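Long-range contact in acylneuraminate lyase (PDB 4N4P), which is a TIM-barrel protein of the dihydrodipicolinate synthetase family and assembles from four chains: residues S129-L141 and F154-Y168. Sequence-based numbering, arbitrary orientation.
Sequences SKAADIPMLIYYL and FGKLLEIKNVIGSKY
Neighbouring parallel strands of the TIM barrel, 136-139 and 163-168, join here through a ladder that Met136 and Val163 begin. Met136 N donates to Asn162 O and Met136 O accepts from Ile164 N; Ile138 N then bonds Gly165 O. The extra residue, Ile164, makes a beta bulge, and Gly165, lacking a side chain, tolerates its unusual backbone angles. Ile138 O is gripped twice: Lys167 N (2.7 Å) arrives almost in line with the carbonyl, whereas Ser166 OG (3.1 Å) sits above its plane.

The two strands and helix 151-158 between them form a beta-alpha-beta crossover. On its helix side, Ile138 extends to helix 151-158 with CG1 between backbone N and carbonyl carbon (chi1 62°), pressing CD1 tightly on Leu157 CB (3.4 Å) and near Phe154 CZ (3.5 Å); a branched aliphatic chain suits this wedge between sheet and helix. On the barrel's inner side, Tyr139 and Lys167 run alongside each other, and Lys167 NZ donates to Tyr139 OH (2.9 Å), which also bonds Tyr46. Beyond the strand, Tyr140 turns a ring edge to the face of Phe154, planes 71° apart, while Tyr168 CE2 lies 3.3 Å above the centre of the Tyr140 ring.

At the other end, a type II turn from Ile160 to Val163 leads into the strand. Asn162 accepts the positive phi (77°) of its third position, and its ND2 makes weak bonds to Ser129 O and Asp133 OD1. That same carboxylate oxygen, Asp133 OD1, forms a salt bridge with Lys161 NZ (2.8 Å); a long, flexible lysine can reach it across the two loops.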
ATOM      1  N   SER A 129     -26.629  -6.535  18.398  1.00 19.28           N
ATOM      2  CA  SER A 129     -26.664  -7.356  19.621  1.00 20.49           C
ATOM      3  C   SER A 129     -27.975  -7.241  20.397  1.00 21.44           C
ATOM      4  O   SER A 129     -28.410  -8.194  21.017  1.00 21.71           O
ATOM      5  CB  SER A 129     -25.512  -6.965  20.543  1.00 20.27           C
ATOM      6  OG  SER A 129     -25.770  -5.720  21.178  1.00 23.05           O
ATOM      7  N   LYS A 130     -28.594  -6.068  20.370  1.00 22.09           N
ATOM      8  CA  LYS A 130     -29.856  -5.868  21.092  1.00 23.02           C
ATOM      9  C   LYS A 130     -31.022  -6.628  20.475  1.00 22.67           C
ATOM     10  O   LYS A 130     -32.034  -6.858  21.137  1.00 22.99           O
ATOM     11  CB  LYS A 130     -30.189  -4.386  21.160  1.00 23.29           C
ATOM     12  CG  LYS A 130     -29.741  -3.688  22.429  1.00 27.13           C
ATOM     13  CD  LYS A 130     -28.327  -3.207  22.365  1.00 31.22           C
ATOM     14  CE  LYS A 130     -28.145  -1.952  23.220  1.00 34.19           C
ATOM     15  NZ  LYS A 130     -26.708  -1.531  23.189  1.00 37.95           N
ATOM     16  N   ALA A 131     -30.890  -7.022  19.205  1.00 21.90           N
ATOM     17  CA  ALA A 131     -32.006  -7.604  18.452  1.00 21.05           C
ATOM     18  C   ALA A 131     -32.429  -9.000  18.904  1.00 20.64           C
ATOM     19  O   ALA A 131     -33.614  -9.343  18.846  1.00 21.05           O
ATOM     20  CB  ALA A 131     -31.684  -7.619  16.944  1.00 20.85           C
ATOM     21  N   ALA A 132     -31.466  -9.821  19.314  1.00 19.98           N
ATOM     22  CA  ALA A 132     -31.738 -11.220  19.636  1.00 19.60           C
ATOM     23  C   ALA A 132     -30.576 -11.784  20.410  1.00 19.27           C
ATOM     24  O   ALA A 132     -29.432 -11.354  20.239  1.00 19.53           O
ATOM     25  CB  ALA A 132     -31.952 -12.053  18.367  1.00 18.96           C
ATOM     26  N   ASP A 133     -30.892 -12.744  21.267  1.00 19.14           N
ATOM     27  CA  ASP A 133     -29.894 -13.448  22.046  1.00 18.79           C
ATOM     28  C   ASP A 133     -29.432 -14.676  21.282  1.00 17.84           C
ATOM     29  O   ASP A 133     -30.012 -15.766  21.360  1.00 18.00           O
ATOM     30  CB  ASP A 133     -30.454 -13.783  23.432  1.00 19.89           C
ATOM     31  CG  ASP A 133     -30.603 -12.536  24.309  1.00 23.05           C
ATOM     32  OD1 ASP A 133     -29.982 -11.474  24.013  1.00 24.40           O
ATOM     33  OD2 ASP A 133     -31.356 -12.616  25.306  1.00 28.91           O
ATOM     34  N   ILE A 134     -28.387 -14.459  20.495  1.00 16.17           N
ATOM     35  CA  ILE A 134     -27.815 -15.485  19.644  1.00 13.74           C
ATOM     36  C   ILE A 134     -26.331 -15.108  19.519  1.00 13.00           C
ATOM     37  O   ILE A 134     -25.990 -13.934  19.463  1.00 12.51           O
ATOM     38  CB  ILE A 134     -28.555 -15.585  18.266  1.00 14.22           C
ATOM     39  CG1 ILE A 134     -27.955 -16.718  17.405  1.00 13.80           C
ATOM     40  CG2 ILE A 134     -28.545 -14.207  17.552  1.00 12.03           C
ATOM     41  CD1 ILE A 134     -28.763 -17.059  16.104  1.00 13.80           C
ATOM     42  N   PRO A 135     -25.432 -16.101  19.545  1.00 12.64           N
ATOM     43  CA  PRO A 135     -24.013 -15.732  19.529  1.00 11.50           C
ATOM     44  C   PRO A 135     -23.629 -15.036  18.234  1.00 11.69           C
ATOM     45  O   PRO A 135     -24.113 -15.426  17.177  1.00 12.11           O
ATOM     46  CB  PRO A 135     -23.321 -17.088  19.623  1.00 12.15           C
ATOM     47  CG  PRO A 135     -24.256 -17.901  20.453  1.00 11.66           C
ATOM     48  CD  PRO A 135     -25.611 -17.528  19.866  1.00 12.69           C
ATOM     49  N   MET A 136     -22.785 -14.012  18.344  1.00 11.34           N
ATOM     50  CA  MET A 136     -22.301 -13.249  17.197  1.00 11.85           C
ATOM     51  C   MET A 136     -20.798 -13.448  16.982  1.00 11.30           C
ATOM     52  O   MET A 136     -19.989 -13.420  17.943  1.00 10.36           O
ATOM     53  CB  MET A 136     -22.623 -11.750  17.403  1.00 11.82           C
ATOM     54  CG  MET A 136     -21.806 -10.780  16.587  1.00 13.75           C
ATOM     55  SD  MET A 136     -22.278 -10.869  14.827  1.00 17.26           S
ATOM     56  CE  MET A 136     -23.823  -9.970  14.863  1.00 13.79           C
ATOM     57  N   LEU A 137     -20.423 -13.653  15.713  1.00 10.91           N
ATOM     58  CA  LEU A 137     -19.031 -13.603  15.290  1.00 11.86           C
ATOM     59  C   LEU A 137     -18.821 -12.318  14.513  1.00 12.43           C
ATOM     60  O   LEU A 137     -19.441 -12.137  13.462  1.00 13.13           O
ATOM     61  CB  LEU A 137     -18.704 -14.811  14.377  1.00 11.44           C
ATOM     62  CG  LEU A 137     -18.742 -16.128  15.155  1.00 13.89           C
ATOM     63  CD1 LEU A 137     -18.852 -17.335  14.153  1.00 14.07           C
ATOM     64  CD2 LEU A 137     -17.534 -16.208  16.082  1.00 12.76           C
ATOM     65  N   ILE A 138     -17.981 -11.416  15.024  1.00 12.24           N
ATOM     66  CA  ILE A 138     -17.692 -10.198  14.300  1.00 12.53           C
ATOM     67  C   ILE A 138     -16.638 -10.478  13.223  1.00 13.01           C
ATOM     68  O   ILE A 138     -15.956 -11.508  13.255  1.00 14.56           O
ATOM     69  CB  ILE A 138     -17.271  -9.052  15.239  1.00 13.44           C
ATOM     70  CG1 ILE A 138     -15.989  -9.399  15.997  1.00 13.83           C
ATOM     71  CG2 ILE A 138     -18.399  -8.735  16.238  1.00 11.83           C
ATOM     72  CD1 ILE A 138     -15.454  -8.254  16.823  1.00 17.51           C
ATOM     73  N   TYR A 139     -16.547  -9.616  12.229  1.00 12.18           N
ATOM     74  CA  TYR A 139     -15.531  -9.786  11.214  1.00 13.41           C
ATOM     75  C   TYR A 139     -14.288  -9.071  11.680  1.00 14.76           C
ATOM     76  O   TYR A 139     -14.380  -7.982  12.219  1.00 13.98           O
ATOM     77  CB  TYR A 139     -15.997  -9.214   9.885  1.00 12.42           C
ATOM     78  CG  TYR A 139     -16.581 -10.269   8.984  1.00 12.50           C
ATOM     79  CD1 TYR A 139     -15.978 -10.574   7.764  1.00 13.32           C
ATOM     80  CD2 TYR A 139     -17.719 -10.978   9.358  1.00 11.83           C
ATOM     81  CE1 TYR A 139     -16.510 -11.551   6.917  1.00 12.16           C
ATOM     82  CE2 TYR A 139     -18.250 -11.931   8.546  1.00 12.11           C
ATOM     83  CZ  TYR A 139     -17.644 -12.219   7.309  1.00 13.92           C
ATOM     84  OH  TYR A 139     -18.161 -13.207   6.505  1.00 14.41           O
ATOM     85  N   TYR A 140     -13.134  -9.703  11.491  1.00 16.89           N
ATOM     86  CA  TYR A 140     -11.905  -9.041  11.828  1.00 19.64           C
ATOM     87  C   TYR A 140     -11.701  -7.788  10.980  1.00 22.97           C
ATOM     88  O   TYR A 140     -11.976  -7.771   9.771  1.00 23.33           O
ATOM     89  CB  TYR A 140     -10.712  -9.971  11.732  1.00 19.12           C
ATOM     90  CG  TYR A 140      -9.411  -9.241  11.975  1.00 18.99           C
ATOM     91  CD1 TYR A 140      -9.104  -8.698  13.228  1.00 17.31           C
ATOM     92  CD2 TYR A 140      -8.506  -9.067  10.938  1.00 19.10           C
ATOM     93  CE1 TYR A 140      -7.878  -8.000  13.435  1.00 18.78           C
ATOM     94  CE2 TYR A 140      -7.320  -8.394  11.132  1.00 19.25           C
ATOM     95  CZ  TYR A 140      -7.005  -7.866  12.365  1.00 19.51           C
ATOM     96  OH  TYR A 140      -5.784  -7.231  12.469  1.00 22.73           O
ATOM     97  N   LEU A 141     -11.218  -6.754  11.666  1.00 26.57           N
ATOM     98  CA  LEU A 141     -11.073  -5.398  11.165  1.00 30.02           C
ATOM     99  C   LEU A 141      -9.592  -5.038  11.343  1.00 31.90           C
ATOM    100  O   LEU A 141      -9.147  -4.848  12.490  1.00 32.43           O
ATOM    101  CB  LEU A 141     -11.956  -4.452  12.003  1.00 30.02           C
ATOM    102  CG  LEU A 141     -11.995  -2.961  11.646  1.00 32.02           C
ATOM    103  CD1 LEU A 141     -12.673  -2.726  10.297  1.00 33.41           C
ATOM    104  CD2 LEU A 141     -12.672  -2.159  12.743  1.00 33.45           C
ATOM    105  N   PHE A 154      -9.635  -4.078  19.051  1.00 25.11           N
ATOM    106  CA  PHE A 154     -10.527  -5.108  18.559  1.00 23.31           C
ATOM    107  C   PHE A 154     -11.245  -5.813  19.710  1.00 22.77           C
ATOM    108  O   PHE A 154     -12.381  -6.257  19.567  1.00 21.05           O
ATOM    109  CB  PHE A 154      -9.761  -6.103  17.694  1.00 23.23           C
ATOM    110  CG  PHE A 154     -10.637  -7.017  16.930  1.00 21.93           C
ATOM    111  CD1 PHE A 154     -11.423  -6.537  15.886  1.00 18.79           C
ATOM    112  CD2 PHE A 154     -10.685  -8.357  17.244  1.00 18.92           C
ATOM    113  CE1 PHE A 154     -12.243  -7.392  15.169  1.00 20.66           C
ATOM    114  CE2 PHE A 154     -11.507  -9.234  16.517  1.00 18.09           C
ATOM    115  CZ  PHE A 154     -12.279  -8.748  15.482  1.00 17.42           C
ATOM    116  N   GLY A 155     -10.582  -5.876  20.862  1.00 22.43           N
ATOM    117  CA  GLY A 155     -11.155  -6.488  22.054  1.00 21.32           C
ATOM    118  C   GLY A 155     -12.373  -5.770  22.568  1.00 20.57           C
ATOM    119  O   GLY A 155     -13.250  -6.392  23.170  1.00 21.07           O
ATOM    120  N   LYS A 156     -12.438  -4.460  22.325  1.00 19.85           N
ATOM    121  CA  LYS A 156     -13.634  -3.688  22.641  1.00 19.95           C
ATOM    122  C   LYS A 156     -14.851  -4.173  21.841  1.00 18.58           C
ATOM    123  O   LYS A 156     -15.967  -4.212  22.366  1.00 18.68           O
ATOM    124  CB  LYS A 156     -13.410  -2.199  22.403  1.00 20.85           C
ATOM    125  CG  LYS A 156     -12.364  -1.571  23.334  1.00 23.91           C
ATOM    126  CD  LYS A 156     -12.036  -0.157  22.867  1.00 29.61           C
ATOM    127  CE  LYS A 156     -10.580   0.216  23.178  1.00 32.42           C
ATOM    128  NZ  LYS A 156     -10.070   1.181  22.132  1.00 35.32           N
ATOM    129  N   LEU A 157     -14.631  -4.554  20.580  1.00 17.19           N
ATOM    130  CA  LEU A 157     -15.712  -5.121  19.779  1.00 15.57           C
ATOM    131  C   LEU A 157     -16.056  -6.506  20.285  1.00 14.68           C
ATOM    132  O   LEU A 157     -17.224  -6.866  20.354  1.00 14.52           O
ATOM    133  CB  LEU A 157     -15.355  -5.160  18.277  1.00 14.71           C
ATOM    134  CG  LEU A 157     -15.041  -3.857  17.517  1.00 14.56           C
ATOM    135  CD1 LEU A 157     -14.539  -4.203  16.084  1.00 15.10           C
ATOM    136  CD2 LEU A 157     -16.270  -2.917  17.467  1.00 14.82           C
ATOM    137  N   LEU A 158     -15.034  -7.284  20.659  1.00 14.78           N
ATOM    138  CA  LEU A 158     -15.244  -8.661  21.149  1.00 15.10           C
ATOM    139  C   LEU A 158     -16.050  -8.710  22.441  1.00 15.74           C
ATOM    140  O   LEU A 158     -16.633  -9.745  22.769  1.00 15.40           O
ATOM    141  CB  LEU A 158     -13.891  -9.368  21.371  1.00 14.19           C
ATOM    142  CG  LEU A 158     -13.135  -9.727  20.086  1.00 14.16           C
ATOM    143  CD1 LEU A 158     -11.688 -10.204  20.353  1.00 11.59           C
ATOM    144  CD2 LEU A 158     -13.933 -10.785  19.323  1.00 13.74           C
ATOM    145  N   GLU A 159     -16.058  -7.601  23.170  1.00 16.85           N
ATOM    146  CA  GLU A 159     -16.727  -7.534  24.471  1.00 18.62           C
ATOM    147  C   GLU A 159     -18.208  -7.192  24.387  1.00 17.65           C
ATOM    148  O   GLU A 159     -18.938  -7.309  25.370  1.00 16.53           O
ATOM    149  CB  GLU A 159     -16.052  -6.498  25.344  1.00 19.65           C
ATOM    150  CG  GLU A 159     -14.904  -7.062  26.128  1.00 24.74           C
ATOM    151  CD  GLU A 159     -14.052  -5.968  26.723  1.00 31.64           C
ATOM    152  OE1 GLU A 159     -14.578  -4.848  26.985  1.00 33.90           O
ATOM    153  OE2 GLU A 159     -12.849  -6.237  26.921  1.00 36.36           O
ATOM    154  N   ILE A 160     -18.654  -6.790  23.205  1.00 16.69           N
ATOM    155  CA  ILE A 160     -20.065  -6.452  22.988  1.00 16.07           C
ATOM    156  C   ILE A 160     -20.984  -7.625  23.362  1.00 15.96           C
ATOM    157  O   ILE A 160     -20.646  -8.793  23.147  1.00 14.82           O
ATOM    158  CB  ILE A 160     -20.274  -5.945  21.525  1.00 15.79           C
ATOM    159  CG1 ILE A 160     -19.615  -4.569  21.374  1.00 16.15           C
ATOM    160  CG2 ILE A 160     -21.753  -5.934  21.129  1.00 15.05           C
ATOM    161  CD1 ILE A 160     -19.396  -4.085  19.908  1.00 15.62           C
ATOM    162  N   LYS A 161     -22.127  -7.312  23.979  1.00 15.88           N
ATOM    163  CA  LYS A 161     -23.082  -8.329  24.378  1.00 16.43           C
ATOM    164  C   LYS A 161     -23.345  -9.346  23.253  1.00 15.82           C
ATOM    165  O   LYS A 161     -23.562  -8.965  22.095  1.00 15.61           O
ATOM    166  CB  LYS A 161     -24.401  -7.671  24.834  1.00 16.57           C
ATOM    167  CG  LYS A 161     -25.443  -8.666  25.317  1.00 21.00           C
ATOM    168  CD  LYS A 161     -26.765  -7.957  25.681  1.00 25.97           C
ATOM    169  CE  LYS A 161     -27.675  -8.877  26.481  1.00 29.46           C
ATOM    170  NZ  LYS A 161     -28.395  -9.850  25.619  1.00 32.29           N
ATOM    171  N   ASN A 162     -23.264 -10.637  23.605  1.00 14.55           N
ATOM    172  CA  ASN A 162     -23.539 -11.760  22.689  1.00 14.12           C
ATOM    173  C   ASN A 162     -22.421 -12.079  21.698  1.00 12.14           C
ATOM    174  O   ASN A 162     -22.505 -13.092  21.001  1.00 11.91           O
ATOM    175  CB  ASN A 162     -24.865 -11.615  21.907  1.00 13.44           C
ATOM    176  CG  ASN A 162     -26.085 -11.584  22.805  1.00 18.27           C
ATOM    177  OD1 ASN A 162     -26.185 -12.348  23.774  1.00 19.31           O
ATOM    178  ND2 ASN A 162     -27.041 -10.712  22.469  1.00 17.01           N
ATOM    179  N   VAL A 163     -21.389 -11.242  21.639  1.00 11.69           N
ATOM    180  CA  VAL A 163     -20.248 -11.542  20.763  1.00 11.21           C
ATOM    181  C   VAL A 163     -19.401 -12.650  21.389  1.00 11.68           C
ATOM    182  O   VAL A 163     -18.907 -12.501  22.524  1.00 12.07           O
ATOM    183  CB  VAL A 163     -19.373 -10.313  20.450  1.00 11.10           C
ATOM    184  CG1 VAL A 163     -18.133 -10.735  19.656  1.00 11.60           C
ATOM    185  CG2 VAL A 163     -20.176  -9.249  19.646  1.00 10.80           C
ATOM    186  N   ILE A 164     -19.242 -13.758  20.673  1.00 10.74           N
ATOM    187  CA  ILE A 164     -18.445 -14.868  21.242  1.00 11.01           C
ATOM    188  C   ILE A 164     -17.046 -14.946  20.626  1.00 11.02           C
ATOM    189  O   ILE A 164     -16.181 -15.708  21.100  1.00 10.95           O
ATOM    190  CB  ILE A 164     -19.166 -16.242  21.132  1.00 10.85           C
ATOM    191  CG1 ILE A 164     -19.468 -16.574  19.648  1.00  9.73           C
ATOM    192  CG2 ILE A 164     -20.433 -16.256  21.999  1.00 12.55           C
ATOM    193  CD1 ILE A 164     -19.804 -18.072  19.428  1.00 10.06           C
ATOM    194  N   GLY A 165     -16.800 -14.129  19.600  1.00 10.30           N
ATOM    195  CA  GLY A 165     -15.510 -14.205  18.890  1.00 10.16           C
ATOM    196  C   GLY A 165     -15.599 -13.542  17.524  1.00 10.47           C
ATOM    197  O   GLY A 165     -16.404 -12.652  17.316  1.00 10.83           O
ATOM    198  N   SER A 166     -14.784 -14.000  16.588  1.00 10.76           N
ATOM    199  CA  SER A 166     -14.665 -13.303  15.330  1.00 10.74           C
ATOM    200  C   SER A 166     -14.401 -14.308  14.235  1.00 11.21           C
ATOM    201  O   SER A 166     -13.786 -15.353  14.497  1.00 10.40           O
ATOM    202  CB  SER A 166     -13.483 -12.317  15.443  1.00 11.33           C
ATOM    203  OG  SER A 166     -13.057 -11.824  14.169  1.00 12.54           O
ATOM    204  N   LYS A 167     -14.858 -13.979  13.020  1.00 10.74           N
ATOM    205  CA  LYS A 167     -14.449 -14.666  11.815  1.00 11.06           C
ATOM    206  C   LYS A 167     -13.206 -13.922  11.319  1.00 11.64           C
ATOM    207  O   LYS A 167     -13.287 -12.732  10.977  1.00 12.48           O
ATOM    208  CB  LYS A 167     -15.575 -14.634  10.784  1.00 11.70           C
ATOM    209  CG  LYS A 167     -15.207 -15.277   9.467  1.00 11.02           C
ATOM    210  CD  LYS A 167     -16.470 -15.486   8.663  1.00 14.12           C
ATOM    211  CE  LYS A 167     -16.164 -16.008   7.292  1.00 13.74           C
ATOM    212  NZ  LYS A 167     -15.799 -14.886   6.409  1.00 14.08           N
ATOM    213  N   TYR A 168     -12.061 -14.613  11.338  1.00 10.64           N
ATOM    214  CA  TYR A 168     -10.779 -14.027  11.017  1.00 10.59           C
ATOM    215  C   TYR A 168     -10.374 -14.372   9.570  1.00 11.47           C
ATOM    216  O   TYR A 168      -9.962 -15.485   9.288  1.00 11.56           O
ATOM    217  CB  TYR A 168      -9.687 -14.503  12.022  1.00 10.84           C
ATOM    218  CG  TYR A 168      -8.434 -13.692  11.824  1.00  9.77           C
ATOM    219  CD1 TYR A 168      -7.484 -14.057  10.863  1.00  9.77           C
ATOM    220  CD2 TYR A 168      -8.234 -12.511  12.539  1.00 10.68           C
ATOM    221  CE1 TYR A 168      -6.347 -13.265  10.636  1.00 11.29           C
ATOM    222  CE2 TYR A 168      -7.116 -11.725  12.323  1.00 11.36           C
ATOM    223  CZ  TYR A 168      -6.186 -12.097  11.374  1.00 12.03           C
ATOM    224  OH  TYR A 168      -5.079 -11.293  11.164  1.00 11.97           O
TER